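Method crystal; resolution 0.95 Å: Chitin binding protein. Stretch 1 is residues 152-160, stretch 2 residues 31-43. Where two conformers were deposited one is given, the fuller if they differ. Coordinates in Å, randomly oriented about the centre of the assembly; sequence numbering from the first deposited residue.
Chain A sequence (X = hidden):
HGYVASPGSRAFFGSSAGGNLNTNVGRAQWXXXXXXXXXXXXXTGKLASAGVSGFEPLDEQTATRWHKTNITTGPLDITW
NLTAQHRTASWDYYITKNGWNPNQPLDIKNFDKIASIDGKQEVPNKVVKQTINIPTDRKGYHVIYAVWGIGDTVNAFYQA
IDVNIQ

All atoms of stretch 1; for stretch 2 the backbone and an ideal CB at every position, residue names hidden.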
ATOM      1  N   ASP A 152     -14.410  -9.997   8.708  1.00  9.31           N
ATOM      2  CA  ASP A 152     -15.859  -9.942   8.888  1.00 10.29           C
ATOM      3  C   ASP A 152     -16.541  -9.014   7.907  1.00  9.27           C
ATOM      4  O   ASP A 152     -17.737  -8.748   8.085  1.00 11.21           O
ATOM      5  CB  ASP A 152     -16.218  -9.680  10.346  1.00 12.60           C
ATOM      6  CG  ASP A 152     -15.758  -8.337  10.851  1.00 14.14           C
ATOM      7  OD1 ASP A 152     -15.082  -7.578  10.083  1.00 14.12           O
ATOM      8  OD2 ASP A 152     -16.068  -8.071  12.009  1.00 18.39           O
ATOM      9  N   THR A 153     -15.881  -8.576   6.849  1.00  8.55           N
ATOM     10  CA  THR A 153     -16.497  -7.977   5.709  1.00  8.56           C
ATOM     11  C   THR A 153     -15.860  -8.598   4.459  1.00  7.79           C
ATOM     12  O   THR A 153     -14.754  -9.142   4.557  1.00  7.90           O
ATOM     13  CB  THR A 153     -16.355  -6.452   5.601  1.00  9.13           C
ATOM     14  OG1 THR A 153     -15.035  -6.161   5.241  1.00  9.19           O
ATOM     15  CG2 THR A 153     -16.693  -5.766   6.936  1.00 11.40           C
ATOM     16  N   VAL A 154     -16.501  -8.455   3.313  1.00  7.63           N
ATOM     17  CA  VAL A 154     -15.914  -8.992   2.073  1.00  7.16           C
ATOM     18  C   VAL A 154     -14.811  -8.083   1.496  1.00  7.44           C
ATOM     19  O   VAL A 154     -14.349  -8.354   0.372  1.00  8.44           O
ATOM     20  CB  VAL A 154     -16.955  -9.288   1.015  1.00  8.25           C
ATOM     21  CG1 VAL A 154     -17.958 -10.332   1.523  1.00  9.18           C
ATOM     22  CG2 VAL A 154     -17.673  -8.014   0.505  1.00 10.21           C
ATOM     23  N   ASN A 155     -14.395  -7.090   2.176  1.00  7.52           N
ATOM     24  CA  ASN A 155     -13.495  -6.029   1.687  1.00  7.75           C
ATOM     25  C   ASN A 155     -12.075  -6.210   2.234  1.00  7.02           C
ATOM     26  O   ASN A 155     -11.746  -7.034   3.084  1.00  7.25           O
ATOM     27  CB  ASN A 155     -14.055  -4.664   2.036  1.00  8.61           C
ATOM     28  CG  ASN A 155     -15.387  -4.427   1.392  1.00 10.50           C
ATOM     29  OD1 ASN A 155     -15.680  -4.983   0.323  1.00 10.94           O
ATOM     30  ND2 ASN A 155     -16.189  -3.578   2.036  1.00 14.63           N
ATOM     31  N   ALA A 156     -11.218  -5.361   1.633  1.00  7.44           N
ATOM     32  CA  ALA A 156      -9.827  -5.233   2.028  1.00  6.71           C
ATOM     33  C   ALA A 156      -9.495  -3.747   1.924  1.00  6.63           C
ATOM     34  O   ALA A 156     -10.157  -2.980   1.220  1.00  7.20           O
ATOM     35  CB  ALA A 156      -8.925  -6.036   1.123  1.00  7.54           C
ATOM     36  N   PHE A 157      -8.422  -3.380   2.604  1.00  6.43           N
ATOM     37  CA  PHE A 157      -7.830  -2.048   2.522  1.00  6.09           C
ATOM     38  C   PHE A 157      -6.524  -2.134   1.765  1.00  5.87           C
ATOM     39  O   PHE A 157      -5.679  -2.989   2.054  1.00  6.82           O
ATOM     40  CB  PHE A 157      -7.631  -1.440   3.928  1.00  6.49           C
ATOM     41  CG  PHE A 157      -8.946  -1.095   4.548  1.00  6.88           C
ATOM     42  CD1 PHE A 157      -9.748  -2.089   5.116  1.00  7.85           C
ATOM     43  CD2 PHE A 157      -9.468   0.200   4.504  1.00  7.40           C
ATOM     44  CE1 PHE A 157     -11.008  -1.804   5.586  1.00  9.27           C
ATOM     45  CE2 PHE A 157     -10.711   0.498   4.967  1.00  8.76           C
ATOM     46  CZ  PHE A 157     -11.510  -0.504   5.484  1.00  9.91           C
ATOM     47  N   TYR A 158      -6.373  -1.266   0.763  1.00  5.81           N
ATOM     48  CA  TYR A 158      -5.313  -1.359  -0.227  1.00  5.94           C
ATOM     49  C   TYR A 158      -4.394  -0.167  -0.121  1.00  5.71           C
ATOM     50  O   TYR A 158      -4.842   0.977  -0.146  1.00  6.26           O
ATOM     51  CB  TYR A 158      -5.938  -1.402  -1.626  1.00  6.34           C
ATOM     52  CG  TYR A 158      -6.761  -2.654  -1.926  1.00  6.24           C
ATOM     53  CD1 TYR A 158      -8.102  -2.738  -1.611  1.00  6.40           C
ATOM     54  CD2 TYR A 158      -6.150  -3.757  -2.548  1.00  6.49           C
ATOM     55  CE1 TYR A 158      -8.823  -3.893  -1.900  1.00  6.87           C
ATOM     56  CE2 TYR A 158      -6.867  -4.881  -2.859  1.00  7.21           C
ATOM     57  CZ  TYR A 158      -8.217  -4.948  -2.533  1.00  6.75           C
ATOM     58  OH  TYR A 158      -8.882  -6.116  -2.862  1.00  7.98           O
ATOM     59  N   GLN A 159      -3.092  -0.450   0.002  1.00  5.67           N
ATOM     60  CA  GLN A 159      -2.086   0.582   0.290  1.00  5.54           C
ATOM     61  C   GLN A 159      -0.887   0.447  -0.642  1.00  5.54           C
ATOM     62  O   GLN A 159      -0.016  -0.397  -0.460  1.00  6.24           O
ATOM     63  CB  GLN A 159      -1.649   0.460   1.746  1.00  5.85           C
ATOM     64  CG  GLN A 159      -2.745   0.856   2.714  1.00  6.04           C
ATOM     65  CD  GLN A 159      -2.865   2.367   2.821  1.00  5.75           C
ATOM     66  OE1 GLN A 159      -1.922   3.011   3.287  1.00  5.90           O
ATOM     67  NE2 GLN A 159      -3.983   2.936   2.430  1.00  7.58           N
ATOM     68  N   ALA A 160      -0.834   1.352  -1.634  1.00  5.35           N
ATOM     69  CA  ALA A 160       0.369   1.525  -2.435  1.00  5.40           C
ATOM     70  C   ALA A 160       1.399   2.340  -1.670  1.00  5.10           C
ATOM     71  O   ALA A 160       1.059   3.361  -1.060  1.00  5.54           O
ATOM     72  CB  ALA A 160       0.009   2.244  -3.738  1.00  6.24           C
ATOM     73  N   UNK A  31      -8.761  11.274   4.363  1.00  6.44           N
ATOM     74  CA  UNK A  31      -9.186   9.940   4.820  0.50  7.01           C
ATOM     75  C   UNK A  31      -8.291   8.879   4.182  1.00  6.14           C
ATOM     76  O   UNK A  31      -8.687   8.002   3.417  1.00  6.82           O
ATOM     77  CB  UNK A  31     -10.654   9.682   4.474  0.50  7.01           C
ATOM     78  N   UNK A  32      -7.018   8.902   4.586  1.00  6.13           N
ATOM     79  CA  UNK A  32      -6.069   7.904   4.076  1.00  6.45           C
ATOM     80  C   UNK A  32      -6.416   6.468   4.486  1.00  6.04           C
ATOM     81  O   UNK A  32      -5.923   5.524   3.857  1.00  6.81           O
ATOM     82  CB  UNK A  32      -4.660   8.241   4.567  1.00  6.45           C
ATOM     83  N   UNK A  33      -7.244   6.336   5.522  1.00  6.32           N
ATOM     84  CA  UNK A  33      -7.650   5.055   6.067  1.00  6.96           C
ATOM     85  C   UNK A  33      -8.785   4.384   5.309  1.00  6.97           C
ATOM     86  O   UNK A  33      -9.183   3.259   5.673  1.00  8.50           O
ATOM     87  CB  UNK A  33      -8.061   5.237   7.529  1.00  6.96           C
ATOM     88  N   UNK A  34      -9.349   5.043   4.292  1.00  6.69           N
ATOM     89  CA  UNK A  34     -10.622   4.626   3.703  1.00  7.22           C
ATOM     90  C   UNK A  34     -10.529   4.031   2.316  1.00  6.91           C
ATOM     91  O   UNK A  34     -11.509   4.071   1.555  1.00  8.22           O
ATOM     92  CB  UNK A  34     -11.571   5.825   3.652  1.00  7.22           C
ATOM     93  N   UNK A  35      -9.386   3.431   1.973  1.00  6.45           N
ATOM     94  CA  UNK A  35      -9.195   2.874   0.648  1.00  6.36           C
ATOM     95  C   UNK A  35      -9.641   1.396   0.686  1.00  6.67           C
ATOM     96  O   UNK A  35      -8.867   0.451   0.744  1.00  7.78           O
ATOM     97  CB  UNK A  35      -7.739   3.012   0.199  1.00  6.36           C
ATOM     98  N   UNK A  36     -10.971   1.253   0.686  1.00  7.62           N
ATOM     99  CA  UNK A  36     -11.694   0.021   0.967  1.00  8.39           C
ATOM    100  C   UNK A  36     -12.372  -0.488  -0.323  1.00  8.27           C
ATOM    101  O   UNK A  36     -13.172   0.265  -0.908  1.00  9.65           O
ATOM    102  CB  UNK A  36     -12.726   0.246   2.074  1.00  8.39           C
ATOM    103  N   UNK A  37     -12.142  -1.731  -0.702  1.00  7.88           N
ATOM    104  CA  UNK A  37     -12.781  -2.322  -1.874  1.00  8.21           C
ATOM    105  C   UNK A  37     -12.941  -3.787  -1.652  1.00  7.86           C
ATOM    106  O   UNK A  37     -12.300  -4.362  -0.745  1.00  7.93           O
ATOM    107  CB  UNK A  37     -11.980  -2.057  -3.151  1.00  8.21           C
ATOM    108  N   UNK A  38     -13.744  -4.482  -2.458  1.00  8.45           N
ATOM    109  CA  UNK A  38     -13.881  -5.916  -2.268  1.00  8.74           C
ATOM    110  C   UNK A  38     -12.514  -6.615  -2.325  1.00  7.75           C
ATOM    111  O   UNK A  38     -11.617  -6.191  -3.049  1.00  8.13           O
ATOM    112  CB  UNK A  38     -14.821  -6.498  -3.325  1.00  8.74           C
ATOM    113  N   UNK A  39     -12.386  -7.719  -1.615  1.00  8.04           N
ATOM    114  CA  UNK A  39     -11.229  -8.587  -1.832  1.00  7.86           C
ATOM    115  C   UNK A  39     -11.161  -8.938  -3.311  1.00  9.10           C
ATOM    116  O   UNK A  39     -12.140  -9.018  -4.023  1.00 10.35           O
ATOM    117  CB  UNK A  39     -11.310  -9.850  -0.973  1.00  7.86           C
ATOM    118  N   UNK A  40      -9.900  -9.171  -3.751  1.00  9.68           N
ATOM    119  CA  UNK A  40      -9.635  -9.524  -5.136  1.00 11.40           C
ATOM    120  C   UNK A  40      -9.988  -8.430  -6.122  1.00 10.77           C
ATOM    121  O   UNK A  40     -10.400  -8.724  -7.230  1.00 15.66           O
ATOM    122  CB  UNK A  40     -10.405 -10.796  -5.498  1.00 11.40           C
ATOM    123  N   UNK A  41      -9.771  -7.184  -5.734  1.00  9.14           N
ATOM    124  CA  UNK A  41      -9.889  -6.049  -6.633  1.00  9.14           C
ATOM    125  C   UNK A  41      -8.479  -5.660  -7.015  1.00  8.49           C
ATOM    126  O   UNK A  41      -7.720  -5.192  -6.164  1.00  9.25           O
ATOM    127  CB  UNK A  41     -10.648  -4.883  -5.996  1.00  9.14           C
ATOM    128  N   UNK A  42      -8.115  -5.863  -8.280  1.00  8.40           N
ATOM    129  CA  UNK A  42      -6.789  -5.527  -8.777  1.00  8.50           C
ATOM    130  C   UNK A  42      -6.943  -4.926 -10.186  1.00  8.27           C
ATOM    131  O   UNK A  42      -6.443  -5.478 -11.154  1.00 10.18           O
ATOM    132  CB  UNK A  42      -5.879  -6.757  -8.792  1.00  8.50           C
ATOM    133  N   UNK A  43      -7.616  -3.790 -10.263  1.00  8.52           N
ATOM    134  CA  UNK A  43      -7.994  -3.210 -11.535  1.00  9.16           C
ATOM    135  C   UNK A  43      -6.837  -2.354 -12.060  1.00  8.37           C
ATOM    136  O   UNK A  43      -6.336  -1.469 -11.373  1.00  8.47           O
ATOM    137  CB  UNK A  43      -9.273  -2.382 -11.396  1.00  9.16           C
TER

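Position 31 has nothing of stretch 1 near its ideal CB, so many residues would suit. It is Glu31; its O accepts the turn bond from N of position 34.

Position 32 has phi -64°, which allows proline but does not demand it. It is Pro32.

At position 33 CA-to-CB points away from stretch 1, and many polar residues would fit. It is Gln33; its backbone O lies 3.2 Å from Phe157 CE2.

Position 34 also points away and closes a type I turn. Many residues would suit. It is Ser34.

Position 35 has its ideal CB 3.6 Å from Tyr158 O and 5.4 Å from Phe157 CD2. Its O accepts from Tyr158 N at 3.0 Å whatever the side chain. Tyr158 CB and the Phe157 ring offer carbon surface, so valine, leucine, isoleucine or methionine would suit; a polar chain could use Tyr158 O or Gln159 NE2. It is Ile35. CG2 lies 4.4 Å from Tyr158 CB.

Position 36 is paired with Phe157, on the same sheet face. Its ideal CB is 3.5 Å from Phe157 CE2, and the amide of Asn155 lies farther along. A long side chain ending in an acceptor would suit: Glu or Gln. It is Glu36, with chi1 and chi2 both t. This extended chain carries OE2 to 2.9 Å from Asn155 ND2, a hydrogen bond. A water bridges OE2 to Thr153 OG1.

Position 37 pairs with Ala156 through two backbone hydrogen bonds. Its ideal CB is 3.9 Å from Tyr158 CE1. A small residue, such as Ala or Ser, fits easily, though a larger one directed past the ring is not excluded. It is Ala37, whose O lies at the edge of the Tyr158 ring.

Position 38 has phi -56°, which suits proline among others. It is Pro38. Its N, 3.4 Å from Asn155 OD1, has no hydrogen to share. Its O accepts from Tyr158 OH at 2.7 Å.

Position 39 donates its N to Val154 O at 2.9 Å. Its CB points sideways, but the carbonyls of Thr153 and Asn155 lie within reach of a long chain. Lys or Arg would suit. It is Lys39. NZ donates to Asn155 O at 2.9 Å.

Position 40 has positive phi (64°), which favours Gly, Asn or Asp. It is Asn40. A water links its N to Tyr158 OH.

Position 41 points toward stretch 1, its ideal CB 3.8 Å from Tyr158 OH. Ser, Thr or Val would fit. It is Thr41; OG1 donates to Pro38 O at 2.7 Å, sharing that acceptor with Tyr158 OH.

Position 42 lies farther off, so only a large side chain would touch. It is Phe42, with CZ 4.4 Å from Tyr158 CE2.

Position 43 is out of reach and little constrained. It is Ile43.

Stretch 2 (31-43) EPQSIEAPKNTFI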
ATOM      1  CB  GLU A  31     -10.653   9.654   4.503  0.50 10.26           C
ATOM      2  CG  GLU A  31     -11.589  10.778   4.228  0.50 13.74           C
ATOM      3  CD  GLU A  31     -12.772  10.574   3.354  0.50 13.31           C
ATOM      4  OE1 GLU A  31     -13.755   9.854   3.701  0.50 11.75           O
ATOM      5  OE2 GLU A  31     -12.947  11.197   2.256  0.50 12.53           O
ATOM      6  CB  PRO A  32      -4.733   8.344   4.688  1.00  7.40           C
ATOM      7  CG  PRO A  32      -5.149   9.064   5.946  1.00  7.63           C
ATOM      8  CD  PRO A  32      -6.354   9.824   5.547  1.00  6.85           C
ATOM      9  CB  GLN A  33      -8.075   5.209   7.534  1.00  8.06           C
ATOM     10  CG  GLN A  33      -9.399   5.925   7.764  1.00  8.50           C
ATOM     11  CD  GLN A  33      -9.340   7.405   7.825  1.00  9.86           C
ATOM     12  OE1 GLN A  33      -8.371   8.055   7.374  1.00 10.00           O
ATOM     13  NE2 GLN A  33     -10.393   8.029   8.347  1.00 14.16           N
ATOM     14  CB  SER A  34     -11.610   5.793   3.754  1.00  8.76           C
ATOM     15  OG  SER A  34     -11.764   6.233   5.061  1.00 10.19           O
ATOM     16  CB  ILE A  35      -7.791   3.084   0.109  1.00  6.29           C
ATOM     17  CG1 ILE A  35      -7.423   4.558   0.211  1.00  6.77           C
ATOM     18  CG2 ILE A  35      -7.697   2.574  -1.309  1.00  7.41           C
ATOM     19  CD1 ILE A  35      -6.018   4.880  -0.264  1.00  7.64           C
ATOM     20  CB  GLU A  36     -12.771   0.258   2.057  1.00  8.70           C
ATOM     21  CG  GLU A  36     -13.472  -0.984   2.470  1.00 10.14           C
ATOM     22  CD  GLU A  36     -14.525  -0.800   3.501  1.00 11.23           C
ATOM     23  OE1 GLU A  36     -14.803   0.353   3.943  1.00 15.60           O
ATOM     24  OE2 GLU A  36     -15.090  -1.809   3.990  1.00 12.71           O
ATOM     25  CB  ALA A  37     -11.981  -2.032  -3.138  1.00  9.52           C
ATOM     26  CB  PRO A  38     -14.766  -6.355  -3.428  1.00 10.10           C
ATOM     27  CG  PRO A  38     -15.622  -5.130  -3.708  1.00 11.42           C
ATOM     28  CD  PRO A  38     -14.619  -3.987  -3.538  1.00 10.86           C
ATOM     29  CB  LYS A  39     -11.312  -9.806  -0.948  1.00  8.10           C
ATOM     30  CG  LYS A  39     -11.197  -9.521   0.523  1.00  7.41           C
ATOM     31  CD  LYS A  39     -11.232 -10.783   1.372  1.00  7.41           C
ATOM     32  CE  LYS A  39     -11.139 -10.492   2.848  1.00  7.43           C
ATOM     33  NZ  LYS A  39     -12.326  -9.810   3.396  1.00  7.22           N
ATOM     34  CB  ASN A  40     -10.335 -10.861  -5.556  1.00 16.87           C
ATOM     35  CG  ASN A  40      -9.571 -11.462  -6.737  1.00 21.69           C
ATOM     36  OD1 ASN A  40      -8.357 -11.321  -6.866  1.00 32.32           O
ATOM     37  ND2 ASN A  40     -10.337 -12.165  -7.561  1.00 30.67           N
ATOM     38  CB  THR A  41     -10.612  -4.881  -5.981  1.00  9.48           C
ATOM     39  OG1 THR A  41     -11.921  -5.267  -5.579  1.00 11.14           O
ATOM     40  CG2 THR A  41     -10.778  -3.709  -6.930  1.00 10.81           C
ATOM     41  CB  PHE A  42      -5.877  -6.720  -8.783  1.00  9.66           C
ATOM     42  CG  PHE A  42      -5.501  -7.254  -7.414  1.00  9.45           C
ATOM     43  CD1 PHE A  42      -4.426  -6.713  -6.731  1.00  9.50           C
ATOM     44  CD2 PHE A  42      -6.217  -8.259  -6.816  1.00 12.87           C
ATOM     45  CE1 PHE A  42      -4.086  -7.174  -5.479  1.00 10.55           C
ATOM     46  CE2 PHE A  42      -5.863  -8.713  -5.566  1.00 14.35           C
ATOM     47  CZ  PHE A  42      -4.797  -8.173  -4.886  1.00 12.32           C
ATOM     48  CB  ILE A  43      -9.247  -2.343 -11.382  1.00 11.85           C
ATOM     49  CG1 ILE A  43     -10.438  -3.147 -10.826  1.00 17.58           C
ATOM     50  CG2 ILE A  43      -9.591  -1.612 -12.662  1.00 11.72           C
ATOM     51  CD1 ILE A  43     -11.501  -2.290 -10.201  1.00 26.83           C
TER
HETATM   52  O   HOH W   1     -14.238  -3.613   5.791  1.00 12.21           O
HETATM   53  O   HOH W   2      -7.727  -8.815  -1.951  1.00 18.95           O
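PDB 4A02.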